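Local coordinates for protein hookworm platelet inhibitor 1 (Ancylostoma caninum, PDB 4TPV) that inhibits platelet aggregation and the adhesion of resting platelets to fibrinogen and collagen, possibly by binding their integrin receptors, at residues A29-T41 with Y149-Y161. Numbering follows the deposited sequence.
Sequences AFARNYKTSKMRT and YEEGAPCSRCSDY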
ATOM      1  N   ALA A  29     -12.539  -0.714  -1.537  1.00  9.68           N
ATOM      2  CA  ALA A  29     -13.195  -1.098  -2.786  1.00 10.34           C
ATOM      3  C   ALA A  29     -12.918  -2.560  -3.048  1.00 11.48           C
ATOM      4  O   ALA A  29     -13.813  -3.329  -3.398  1.00 11.80           O
ATOM      5  CB  ALA A  29     -12.704  -0.238  -3.944  1.00 11.99           C
ATOM      6  N   PHE A  30     -11.659  -2.948  -2.877  1.00  9.14           N
ATOM      7  CA  PHE A  30     -11.287  -4.329  -3.126  1.00  9.14           C
ATOM      8  C   PHE A  30     -11.997  -5.273  -2.159  1.00  9.39           C
ATOM      9  O   PHE A  30     -12.516  -6.320  -2.571  1.00 12.70           O
ATOM     10  CB  PHE A  30      -9.772  -4.502  -3.019  1.00 10.47           C
ATOM     11  CG  PHE A  30      -9.283  -5.756  -3.669  1.00  9.57           C
ATOM     12  CD1 PHE A  30      -9.233  -6.939  -2.964  1.00 10.76           C
ATOM     13  CD2 PHE A  30      -8.875  -5.740  -4.985  1.00  9.38           C
ATOM     14  CE1 PHE A  30      -8.769  -8.097  -3.570  1.00 13.31           C
ATOM     15  CE2 PHE A  30      -8.409  -6.882  -5.595  1.00 10.21           C
ATOM     16  CZ  PHE A  30      -8.367  -8.063  -4.895  1.00 10.37           C
ATOM     17  N   ALA A  31     -12.069  -4.910  -0.881  1.00  9.77           N
ATOM     18  CA  ALA A  31     -12.681  -5.789   0.120  1.00  8.42           C
ATOM     19  C   ALA A  31     -14.169  -6.022  -0.147  1.00  9.33           C
ATOM     20  O   ALA A  31     -14.676  -7.130   0.049  1.00 13.34           O
ATOM     21  CB  ALA A  31     -12.491  -5.208   1.546  1.00 10.24           C
ATOM     22  N   ARG A  32     -14.862  -4.972  -0.563  1.00 12.52           N
ATOM     23  CA  ARG A  32     -16.288  -5.092  -0.834  1.00 11.70           C
ATOM     24  C   ARG A  32     -16.540  -5.870  -2.117  1.00 14.42           C
ATOM     25  O   ARG A  32     -17.470  -6.677  -2.172  1.00 15.52           O
ATOM     26  CB  ARG A  32     -16.950  -3.710  -0.905  1.00 11.56           C
ATOM     27  CG  ARG A  32     -18.474  -3.778  -1.142  1.00 14.91           C
ATOM     28  CD  ARG A  32     -19.231  -4.242   0.128  1.00 18.05           C
ATOM     29  NE  ARG A  32     -19.366  -3.197   1.135  1.00 22.31           N
ATOM     30  CZ  ARG A  32     -19.738  -3.409   2.394  1.00 24.96           C
ATOM     31  NH1 ARG A  32     -20.020  -4.637   2.810  1.00 24.67           N
ATOM     32  NH2 ARG A  32     -19.825  -2.390   3.247  1.00 24.09           N
ATOM     33  N   ASN A  33     -15.716  -5.655  -3.141  1.00 11.82           N
ATOM     34  CA  ASN A  33     -16.008  -6.267  -4.440  1.00 12.96           C
ATOM     35  C   ASN A  33     -15.504  -7.704  -4.545  1.00 15.65           C
ATOM     36  O   ASN A  33     -16.096  -8.520  -5.253  1.00 17.66           O
ATOM     37  CB  ASN A  33     -15.434  -5.394  -5.568  1.00 17.82           C
ATOM     38  CG  ASN A  33     -16.271  -4.147  -5.808  1.00 19.55           C
ATOM     39  OD1 ASN A  33     -17.221  -4.166  -6.601  1.00 20.22           O
ATOM     40  ND2 ASN A  33     -15.944  -3.064  -5.107  1.00 17.96           N
ATOM     41  N   TYR A  34     -14.430  -8.030  -3.832  1.00 12.67           N
ATOM     42  CA  TYR A  34     -13.904  -9.402  -3.842  1.00 11.56           C
ATOM     43  C   TYR A  34     -14.276 -10.199  -2.595  1.00 13.70           C
ATOM     44  O   TYR A  34     -14.003 -11.395  -2.528  1.00 20.54           O
ATOM     45  CB  TYR A  34     -12.366  -9.392  -4.011  1.00 12.25           C
ATOM     46  CG  TYR A  34     -11.927  -8.968  -5.396  1.00 12.37           C
ATOM     47  CD1 TYR A  34     -11.830  -7.631  -5.732  1.00 11.29           C
ATOM     48  CD2 TYR A  34     -11.637  -9.909  -6.376  1.00 15.12           C
ATOM     49  CE1 TYR A  34     -11.468  -7.227  -7.003  1.00 11.89           C
ATOM     50  CE2 TYR A  34     -11.248  -9.515  -7.654  1.00 13.57           C
ATOM     51  CZ  TYR A  34     -11.176  -8.184  -7.964  1.00 12.50           C
ATOM     52  OH  TYR A  34     -10.802  -7.816  -9.240  1.00 17.43           O
ATOM     53  N   LYS A  35     -14.888  -9.537  -1.610  1.00 14.63           N
ATOM     54  CA  LYS A  35     -15.322 -10.191  -0.374  1.00 10.95           C
ATOM     55  C   LYS A  35     -14.123 -10.754   0.387  1.00 14.95           C
ATOM     56  O   LYS A  35     -13.908 -11.966   0.461  1.00 16.46           O
ATOM     57  CB  LYS A  35     -16.348 -11.295  -0.659  1.00 14.19           C
ATOM     58  CG  LYS A  35     -17.570 -10.813  -1.433  1.00 29.92           C
ATOM     59  CD  LYS A  35     -18.220  -9.622  -0.748  1.00 32.77           C
ATOM     60  CE  LYS A  35     -19.414  -9.098  -1.559  1.00 37.27           C
ATOM     61  NZ  LYS A  35     -19.827  -7.720  -1.136  1.00 33.02           N
ATOM     62  N   THR A  36     -13.339  -9.849   0.955  1.00 13.51           N
ATOM     63  CA  THR A  36     -12.134 -10.216   1.678  1.00 12.35           C
ATOM     64  C   THR A  36     -12.386 -10.101   3.183  1.00 11.97           C
ATOM     65  O   THR A  36     -12.815  -9.043   3.651  1.00 13.15           O
ATOM     66  CB  THR A  36     -10.938  -9.316   1.289  1.00 10.30           C
ATOM     67  OG1 THR A  36     -11.179  -7.969   1.733  1.00 11.05           O
ATOM     68  CG2 THR A  36     -10.743  -9.298  -0.238  1.00 11.60           C
ATOM     69  N   SER A  37     -12.092 -11.170   3.925  1.00 10.32           N
ATOM     70  CA  SER A  37     -12.520 -11.287   5.319  1.00 10.02           C
ATOM     71  C   SER A  37     -11.638 -10.625   6.388  1.00 11.38           C
ATOM     72  O   SER A  37     -12.068 -10.529   7.535  1.00 13.18           O
ATOM     73  CB  SER A  37     -12.671 -12.763   5.673  1.00 12.53           C
ATOM     74  OG  SER A  37     -11.451 -13.455   5.452  1.00 15.02           O
ATOM     75  N   LYS A  38     -10.422 -10.198   6.040  1.00 10.48           N
ATOM     76  CA  LYS A  38      -9.556  -9.544   7.030  1.00  9.32           C
ATOM     77  C   LYS A  38      -8.579  -8.562   6.382  1.00 11.68           C
ATOM     78  O   LYS A  38      -7.362  -8.587   6.615  1.00 10.97           O
ATOM     79  CB  LYS A  38      -8.826 -10.597   7.869  1.00  9.56           C
ATOM     80  CG  LYS A  38      -8.095 -11.685   7.115  1.00  9.92           C
ATOM     81  CD  LYS A  38      -7.339 -12.573   8.106  1.00 13.11           C
ATOM     82  CE  LYS A  38      -6.799 -13.820   7.426  1.00 19.06           C
ATOM     83  NZ  LYS A  38      -6.070 -14.691   8.410  1.00 19.51           N
ATOM     84  N   MET A  39      -9.139  -7.656   5.588  1.00  9.70           N
ATOM     85  CA  MET A  39      -8.334  -6.616   4.958  1.00  8.65           C
ATOM     86  C   MET A  39      -8.045  -5.547   5.993  1.00 10.73           C
ATOM     87  O   MET A  39      -8.958  -4.922   6.508  1.00 13.45           O
ATOM     88  CB  MET A  39      -9.054  -6.009   3.754  1.00  9.98           C
ATOM     89  CG  MET A  39      -8.212  -4.983   3.013  1.00  8.14           C
ATOM     90  SD  MET A  39      -7.029  -5.711   1.873  1.00  8.75           S
ATOM     91  CE  MET A  39      -8.074  -6.369   0.564  1.00 10.86           C
ATOM     92  N   ARG A  40      -6.769  -5.338   6.300  1.00  8.29           N
ATOM     93  CA  ARG A  40      -6.396  -4.323   7.300  1.00  8.16           C
ATOM     94  C   ARG A  40      -6.411  -2.889   6.774  1.00  9.01           C
ATOM     95  O   ARG A  40      -6.073  -2.606   5.625  1.00 11.89           O
ATOM     96  CB  ARG A  40      -5.007  -4.640   7.872  1.00  9.74           C
ATOM     97  CG  ARG A  40      -5.003  -5.962   8.683  1.00 10.86           C
ATOM     98  CD  ARG A  40      -3.823  -6.101   9.632  1.00 11.37           C
ATOM     99  NE  ARG A  40      -3.939  -5.165  10.759  1.00 12.35           N
ATOM    100  CZ  ARG A  40      -3.350  -5.341  11.935  1.00 16.50           C
ATOM    101  NH1 ARG A  40      -2.616  -6.416  12.155  1.00 17.33           N
ATOM    102  NH2 ARG A  40      -3.504  -4.433  12.891  1.00 18.95           N
ATOM    103  N   THR A  41      -6.768  -1.975   7.667  1.00  8.11           N
ATOM    104  CA  THR A  41      -6.577  -0.555   7.426  1.00  9.95           C
ATOM    105  C   THR A  41      -5.090  -0.283   7.438  1.00 10.28           C
ATOM    106  O   THR A  41      -4.388  -0.736   8.351  1.00 10.20           O
ATOM    107  CB  THR A  41      -7.246   0.296   8.495  1.00  9.86           C
ATOM    108  OG1 THR A  41      -8.625  -0.060   8.592  1.00 12.37           O
ATOM    109  CG2 THR A  41      -7.143   1.785   8.149  1.00 11.71           C
ATOM    110  N   TYR A 149      -5.234 -12.498  -0.245  1.00 10.69           N
ATOM    111  CA  TYR A 149      -6.323 -12.209   0.687  1.00 12.57           C
ATOM    112  C   TYR A 149      -7.155 -13.444   0.936  1.00 12.69           C
ATOM    113  O   TYR A 149      -7.386 -14.238   0.009  1.00 13.13           O
ATOM    114  CB  TYR A 149      -7.227 -11.103   0.137  1.00 12.33           C
ATOM    115  CG  TYR A 149      -7.761 -11.416  -1.248  1.00  9.29           C
ATOM    116  CD1 TYR A 149      -8.956 -12.129  -1.429  1.00 12.11           C
ATOM    117  CD2 TYR A 149      -7.075 -10.998  -2.373  1.00 10.05           C
ATOM    118  CE1 TYR A 149      -9.419 -12.416  -2.703  1.00 12.86           C
ATOM    119  CE2 TYR A 149      -7.535 -11.259  -3.639  1.00 10.41           C
ATOM    120  CZ  TYR A 149      -8.711 -11.964  -3.806  1.00 10.52           C
ATOM    121  OH  TYR A 149      -9.179 -12.242  -5.088  1.00 15.66           O
ATOM    122  N   GLU A 150      -7.612 -13.613   2.176  1.00 11.97           N
ATOM    123  CA  GLU A 150      -8.608 -14.644   2.456  1.00 13.33           C
ATOM    124  C   GLU A 150      -9.993 -14.134   2.076  1.00 13.08           C
ATOM    125  O   GLU A 150     -10.263 -12.945   2.186  1.00 13.11           O
ATOM    126  CB  GLU A 150      -8.578 -15.059   3.930  1.00 17.06           C
ATOM    127  CG  GLU A 150      -7.260 -15.679   4.374  1.00 19.77           C
ATOM    128  CD  GLU A 150      -6.962 -16.995   3.672  1.00 22.85           C
ATOM    129  OE1 GLU A 150      -7.915 -17.685   3.242  1.00 25.16           O
ATOM    130  OE2 GLU A 150      -5.773 -17.336   3.548  1.00 25.37           O
ATOM    131  N   GLU A 151     -10.865 -15.039   1.638  1.00 13.34           N
ATOM    132  CA  GLU A 151     -12.194 -14.640   1.185  1.00 15.05           C
ATOM    133  C   GLU A 151     -13.256 -14.925   2.224  1.00 13.65           C
ATOM    134  O   GLU A 151     -13.253 -15.987   2.844  1.00 17.38           O
ATOM    135  CB  GLU A 151     -12.553 -15.353  -0.117  1.00 20.51           C
ATOM    136  CG  GLU A 151     -11.754 -14.869  -1.321  1.00 23.42           C
ATOM    137  CD  GLU A 151     -11.891 -15.803  -2.508  1.00 36.48           C
ATOM    138  OE1 GLU A 151     -12.500 -16.877  -2.337  1.00 33.64           O
ATOM    139  OE2 GLU A 151     -11.385 -15.471  -3.601  1.00 42.45           O
ATOM    140  N   GLY A 152     -14.176 -13.976   2.391  1.00 13.47           N
ATOM    141  CA  GLY A 152     -15.338 -14.150   3.247  1.00 15.57           C
ATOM    142  C   GLY A 152     -15.927 -12.798   3.598  1.00 15.31           C
ATOM    143  O   GLY A 152     -15.445 -11.784   3.106  1.00 16.37           O
ATOM    144  N   ALA A 153     -16.958 -12.789   4.449  1.00 15.26           N
ATOM    145  CA  ALA A 153     -17.598 -11.537   4.864  1.00 16.98           C
ATOM    146  C   ALA A 153     -16.559 -10.554   5.377  1.00 16.99           C
ATOM    147  O   ALA A 153     -15.728 -10.922   6.190  1.00 12.80           O
ATOM    148  CB  ALA A 153     -18.631 -11.805   5.941  1.00 17.08           C
ATOM    149  N   PRO A 154     -16.595  -9.314   4.889  1.00 13.62           N
ATOM    150  CA  PRO A 154     -15.587  -8.364   5.373  1.00 10.07           C
ATOM    151  C   PRO A 154     -15.591  -8.265   6.907  1.00 12.43           C
ATOM    152  O   PRO A 154     -16.643  -8.349   7.574  1.00 13.48           O
ATOM    153  CB  PRO A 154     -16.001  -7.058   4.687  1.00 16.00           C
ATOM    154  CG  PRO A 154     -16.568  -7.551   3.350  1.00 16.47           C
ATOM    155  CD  PRO A 154     -17.367  -8.767   3.756  1.00 13.12           C
ATOM    156  N   CYS A 155     -14.386  -8.167   7.455  1.00 11.30           N
ATOM    157  CA  CYS A 155     -14.160  -8.080   8.896  1.00 13.20           C
ATOM    158  C   CYS A 155     -14.473  -9.344   9.693  1.00 13.89           C
ATOM    159  O   CYS A 155     -14.258  -9.379  10.900  1.00 16.01           O
ATOM    160  CB  CYS A 155     -14.954  -6.913   9.490  1.00 12.27           C
ATOM    161  SG  CYS A 155     -14.139  -5.312   9.308  1.00 15.03           S
ATOM    162  N   SER A 156     -14.920 -10.410   9.032  1.00 11.75           N
ATOM    163  CA  SER A 156     -15.272 -11.616   9.755  1.00 13.46           C
ATOM    164  C   SER A 156     -14.060 -12.294  10.395  1.00 18.36           C
ATOM    165  O   SER A 156     -14.216 -13.132  11.281  1.00 17.31           O
ATOM    166  CB  SER A 156     -15.997 -12.600   8.818  1.00 13.77           C
ATOM    167  OG  SER A 156     -15.170 -12.974   7.727  1.00 12.94           O
ATOM    168  N   ARG A 157     -12.857 -11.941   9.952  1.00 13.52           N
ATOM    169  CA  ARG A 157     -11.673 -12.583  10.513  1.00 17.33           C
ATOM    170  C   ARG A 157     -10.646 -11.584  11.051  1.00 14.18           C
ATOM    171  O   ARG A 157      -9.480 -11.918  11.151  1.00 13.19           O
ATOM    172  CB  ARG A 157     -11.023 -13.503   9.466  1.00 15.43           C
ATOM    173  CG  ARG A 157     -11.851 -14.771   9.210  1.00 16.92           C
ATOM    174  CD  ARG A 157     -11.239 -15.659   8.142  1.00 17.64           C
ATOM    175  NE  ARG A 157      -9.937 -16.218   8.521  1.00 20.84           N
ATOM    176  CZ  ARG A 157      -9.262 -17.095   7.778  1.00 21.15           C
ATOM    177  NH1 ARG A 157      -9.767 -17.519   6.624  1.00 21.82           N
ATOM    178  NH2 ARG A 157      -8.082 -17.544   8.182  1.00 25.95           N
ATOM    179  N   CYS A 158     -11.079 -10.375  11.403  1.00 14.87           N
ATOM    180  CA  CYS A 158     -10.190  -9.410  12.062  1.00 14.33           C
ATOM    181  C   CYS A 158      -9.467  -9.997  13.289  1.00 15.80           C
ATOM    182  O   CYS A 158      -8.313  -9.670  13.568  1.00 14.65           O
ATOM    183  CB  CYS A 158     -10.970  -8.159  12.485  1.00 15.80           C
ATOM    184  SG  CYS A 158     -11.498  -7.130  11.094  1.00 17.81           S
ATOM    185  N   SER A 159     -10.139 -10.879  14.014  1.00 13.99           N
ATOM    186  CA  SER A 159      -9.554 -11.422  15.241  1.00 13.67           C
ATOM    187  C   SER A 159      -8.361 -12.354  14.977  1.00 14.31           C
ATOM    188  O   SER A 159      -7.623 -12.691  15.895  1.00 17.88           O
ATOM    189  CB  SER A 159     -10.617 -12.152  16.064  1.00 20.89           C
ATOM    190  OG  SER A 159     -11.107 -13.292  15.386  1.00 27.60           O
ATOM    191  N   ASP A 160      -8.183 -12.773  13.730  1.00 13.70           N
ATOM    192  CA  ASP A 160      -6.997 -13.536  13.342  1.00 13.69           C
ATOM    193  C   ASP A 160      -5.715 -12.780  13.649  1.00 13.37           C
ATOM    194  O   ASP A 160      -4.664 -13.389  13.830  1.00 16.91           O
ATOM    195  CB  ASP A 160      -7.020 -13.867  11.848  1.00 14.59           C
ATOM    196  CG  ASP A 160      -7.950 -15.005  11.510  1.00 18.28           C
ATOM    197  OD1 ASP A 160      -8.707 -15.477  12.397  1.00 19.14           O
ATOM    198  OD2 ASP A 160      -7.931 -15.415  10.334  1.00 19.79           O
ATOM    199  N   TYR A 161      -5.800 -11.452  13.667  1.00 13.63           N
ATOM    200  CA  TYR A 161      -4.641 -10.601  13.930  1.00 12.89           C
ATOM    201  C   TYR A 161      -4.356 -10.430  15.418  1.00 16.37           C
ATOM    202  O   TYR A 161      -3.351  -9.827  15.804  1.00 18.45           O
ATOM    203  CB  TYR A 161      -4.844  -9.239  13.271  1.00 14.28           C
ATOM    204  CG  TYR A 161      -4.934  -9.342  11.768  1.00 11.79           C
ATOM    205  CD1 TYR A 161      -3.872  -9.841  11.027  1.00 10.24           C
ATOM    206  CD2 TYR A 161      -6.092  -8.971  11.087  1.00  9.80           C
ATOM    207  CE1 TYR A 161      -3.948  -9.942   9.651  1.00 10.70           C
ATOM    208  CE2 TYR A 161      -6.174  -9.059   9.706  1.00 10.73           C
ATOM    209  CZ  TYR A 161      -5.109  -9.555   8.990  1.00  9.03           C
ATOM    210  OH  TYR A 161      -5.181  -9.661   7.616  1.00 12.07           O
TER
HETATM  211  O   HOH W   1     -13.718 -13.002  -4.435  1.00 25.18           O
HETATM  212  O   HOH W   2     -12.128  -7.369   5.758  1.00 13.58           O
HETATM  213  O   HOH W   3     -12.145 -16.100   5.239  1.00 28.54           O
HETATM  214  O   HOH W   4      -8.861 -10.889   3.729  1.00 12.96           O
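Arg40 runs over one face of the Tyr161 ring, antiparallel to the tyrosine side chain, its CD 3.6 Å from the ring centroid and 7° off the normal, a CH-pi contact. The bend at chi3 (70°) carries a tilted guanidinium over the same ring, and CZ, 4.7 Å from the Tyr161 centroid, adds a cation-pi contact. The ring is also held at its edge: Tyr161 OH donates to Lys38 O over 2.6 Å, in the carbonyl plane. The Lys38 side chain, extended beyond CG, runs on beside Glu150 to Asp160, where NZ meets the anti lone pair of OD2 at 2.8 Å. Arg157 grips that same oxygen side-on through NE and NH2, so three donors converge on it; this shared carboxylate probably offsets the closeness of the two cations.

On helix 13-34, the edge of Phe30 meets the face of Tyr149 in an offset edge-to-face pair, with ring planes at 73°, while Thr36 CG2 touches Tyr149 CD1 at 3.6 Å. Between these clusters the backbones join: Gly152 N donates a hydrogen bond to Lys35 O and Ser37 N to Glu150 O (3.1 Å), flanking the single bridge of Thr36 with Glu151. Arg157 N donates to Ser37 O at 2.9 Å. Cys155 and Cys158 are disulfide-bonded to Cys167 and Cys176 respectively, consistent with the cysteine-rich C-terminal region of CRISP-family proteins packing on the CAP fold.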